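Long-range contact in YrdC-like domain-containing protein (Streptococcus mutans, PDB 3L7V), which is of uncharacterized function but belongs to the YrdC-like family and may bind double-stranded RNA and take part in tRNA modification: residues A115-H120 / F161-G166. Numbering follows the deposited sequence.
Sequences AFYQKH and FVIKFG
Y117 of helix 111-123 packs on F161 and I163 of strand 158-163, and H120 on I163, a helix-on-sheet contact in the mixed sheet of the YrdC-like fold. The axes of the two short segments come within 10.4 Å, with their N-to-C directions 33° apart.

One hydrogen bond crosses the contact. Y117 OH donates to F161 O at 3.0 Å, tilted 35° from the carbonyl plane. F161 O meets the tyrosine ring at its edge. F161 also pairs through its backbone with C129 of the next strand. The F161 ring turns away from the helix, toward W133 and L103.

The apolar part rests on I163. Its CD1 lies 3.7 Å from Y117 CD2, near the ring plane, and 4.1 Å from H120 CB. With chi1 at 52°, CG1 sits between the backbone N and carbonyl carbon, and CD1 extends toward the helix. Strand 127-132 borders the same cluster: L127 touches H120, and L131 touches Y117.

H120 is fixed within its own helix. CE1 of H120 lies over one face of the F116 ring, 3.5 Å above its plane and displaced toward the rim. H120 ND1 donates to F116 O at 2.9 Å, with that oxygen close to the imidazole plane.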
loop_
_atom_site.group_PDB
_atom_site.type_symbol
_atom_site.label_atom_id
_atom_site.label_comp_id
_atom_site.label_asym_id
_atom_site.label_seq_id
_atom_site.Cartn_x
_atom_site.Cartn_y
_atom_site.Cartn_z
ATOM N N ALA A 115 7.137 6.554 -15.549
ATOM C CA ALA A 115 8.595 6.423 -15.484
ATOM C C ALA A 115 9.152 6.497 -14.049
ATOM O O ALA A 115 10.117 5.800 -13.715
ATOM C CB ALA A 115 9.262 7.502 -16.358
ATOM N N PHE A 116 8.569 7.376 -13.232
ATOM C CA PHE A 116 8.900 7.486 -11.794
ATOM C C PHE A 116 8.712 6.150 -11.052
ATOM O O PHE A 116 9.614 5.707 -10.353
ATOM C CB PHE A 116 8.073 8.606 -11.128
ATOM C CG PHE A 116 8.470 8.913 -9.690
ATOM C CD1 PHE A 116 9.664 9.562 -9.405
ATOM C CD2 PHE A 116 7.624 8.589 -8.633
ATOM C CE1 PHE A 116 10.030 9.847 -8.096
ATOM C CE2 PHE A 116 7.981 8.872 -7.321
ATOM C CZ PHE A 116 9.185 9.503 -7.051
ATOM N N TYR A 117 7.551 5.512 -11.234
ATOM C CA TYR A 117 7.262 4.189 -10.659
ATOM C C TYR A 117 8.171 3.042 -11.150
ATOM O O TYR A 117 8.564 2.175 -10.360
ATOM C CB TYR A 117 5.821 3.794 -10.978
ATOM C CG TYR A 117 4.769 4.068 -9.921
ATOM C CD1 TYR A 117 3.921 5.166 -10.027
ATOM C CD2 TYR A 117 4.579 3.190 -8.848
ATOM C CE1 TYR A 117 2.920 5.396 -9.086
ATOM C CE2 TYR A 117 3.588 3.411 -7.902
ATOM C CZ TYR A 117 2.764 4.509 -8.022
ATOM O OH TYR A 117 1.780 4.732 -7.083
ATOM N N GLN A 118 8.464 3.020 -12.454
ATOM C CA GLN A 118 9.294 1.970 -13.068
ATOM C C GLN A 118 10.682 1.885 -12.448
ATOM O O GLN A 118 11.216 0.792 -12.243
ATOM C CB GLN A 118 9.438 2.181 -14.591
ATOM C CG GLN A 118 10.176 1.034 -15.321
ATOM C CD GLN A 118 9.377 -0.275 -15.321
ATOM O OE1 GLN A 118 8.220 -0.306 -15.759
ATOM N NE2 GLN A 118 9.988 -1.362 -14.818
ATOM N N LYS A 119 11.266 3.046 -12.160
ATOM C CA LYS A 119 12.567 3.102 -11.505
ATOM C C LYS A 119 12.519 2.564 -10.078
ATOM O O LYS A 119 13.453 1.903 -9.622
ATOM C CB LYS A 119 13.108 4.532 -11.487
ATOM C CG LYS A 119 14.622 4.594 -11.401
ATOM N N HIS A 120 11.443 2.859 -9.359
ATOM C CA HIS A 120 11.268 2.252 -8.048
ATOM C C HIS A 120 11.075 0.725 -8.146
ATOM O O HIS A 120 11.698 -0.013 -7.379
ATOM C CB HIS A 120 10.182 2.977 -7.250
ATOM C CG HIS A 120 10.604 4.346 -6.812
ATOM N ND1 HIS A 120 10.442 5.465 -7.602
ATOM C CD2 HIS A 120 11.252 4.769 -5.698
ATOM C CE1 HIS A 120 10.944 6.517 -6.984
ATOM N NE2 HIS A 120 11.442 6.124 -5.825
ATOM N N PHE A 161 -1.798 3.812 -4.168
ATOM C CA PHE A 161 -1.314 2.589 -4.831
ATOM C C PHE A 161 0.155 2.304 -4.451
ATOM O O PHE A 161 1.024 3.149 -4.661
ATOM C CB PHE A 161 -1.440 2.716 -6.369
ATOM C CG PHE A 161 -2.866 2.729 -6.882
ATOM C CD1 PHE A 161 -3.480 1.559 -7.312
ATOM C CD2 PHE A 161 -3.584 3.914 -6.946
ATOM C CE1 PHE A 161 -4.777 1.571 -7.782
ATOM C CE2 PHE A 161 -4.888 3.932 -7.410
ATOM C CZ PHE A 161 -5.487 2.758 -7.830
ATOM N N VAL A 162 0.437 1.115 -3.923
ATOM C CA VAL A 162 1.758 0.799 -3.351
ATOM C C VAL A 162 2.435 -0.364 -4.065
ATOM O O VAL A 162 1.768 -1.340 -4.379
ATOM C CB VAL A 162 1.621 0.380 -1.864
ATOM C CG1 VAL A 162 2.978 0.229 -1.229
ATOM C CG2 VAL A 162 0.791 1.384 -1.101
ATOM N N ILE A 163 3.752 -0.267 -4.287
ATOM C CA ILE A 163 4.570 -1.362 -4.848
ATOM C C ILE A 163 5.759 -1.712 -3.944
ATOM O O ILE A 163 6.154 -0.910 -3.111
ATOM C CB ILE A 163 5.203 -0.990 -6.238
ATOM C CG1 ILE A 163 5.961 0.349 -6.146
ATOM C CG2 ILE A 163 4.166 -0.993 -7.352
ATOM C CD1 ILE A 163 6.843 0.675 -7.343
ATOM N N LYS A 164 6.336 -2.903 -4.144
ATOM C CA LYS A 164 7.568 -3.356 -3.466
ATOM C C LYS A 164 7.549 -3.196 -1.945
ATOM O O LYS A 164 8.533 -2.780 -1.339
ATOM C CB LYS A 164 8.829 -2.684 -4.055
ATOM C CG LYS A 164 9.113 -3.018 -5.527
ATOM C CD LYS A 164 9.319 -4.527 -5.751
ATOM C CE LYS A 164 9.403 -4.876 -7.243
ATOM N NZ LYS A 164 9.695 -6.336 -7.438
ATOM N N PHE A 165 6.431 -3.566 -1.340
ATOM C CA PHE A 165 6.189 -3.338 0.075
ATOM C C PHE A 165 6.669 -4.458 0.986
ATOM O O PHE A 165 6.626 -4.311 2.196
ATOM C CB PHE A 165 4.685 -3.111 0.302
ATOM C CG PHE A 165 3.801 -4.118 -0.411
ATOM C CD1 PHE A 165 3.360 -5.261 0.239
ATOM C CD2 PHE A 165 3.416 -3.916 -1.732
ATOM C CE1 PHE A 165 2.542 -6.185 -0.417
ATOM C CE2 PHE A 165 2.604 -4.829 -2.387
ATOM C CZ PHE A 165 2.169 -5.969 -1.726
ATOM N N GLY A 166 7.101 -5.576 0.409
ATOM C CA GLY A 166 7.515 -6.741 1.180
ATOM C C GLY A 166 7.144 -8.030 0.447
ATOM O O GLY A 166 5.997 -8.182 0.019
#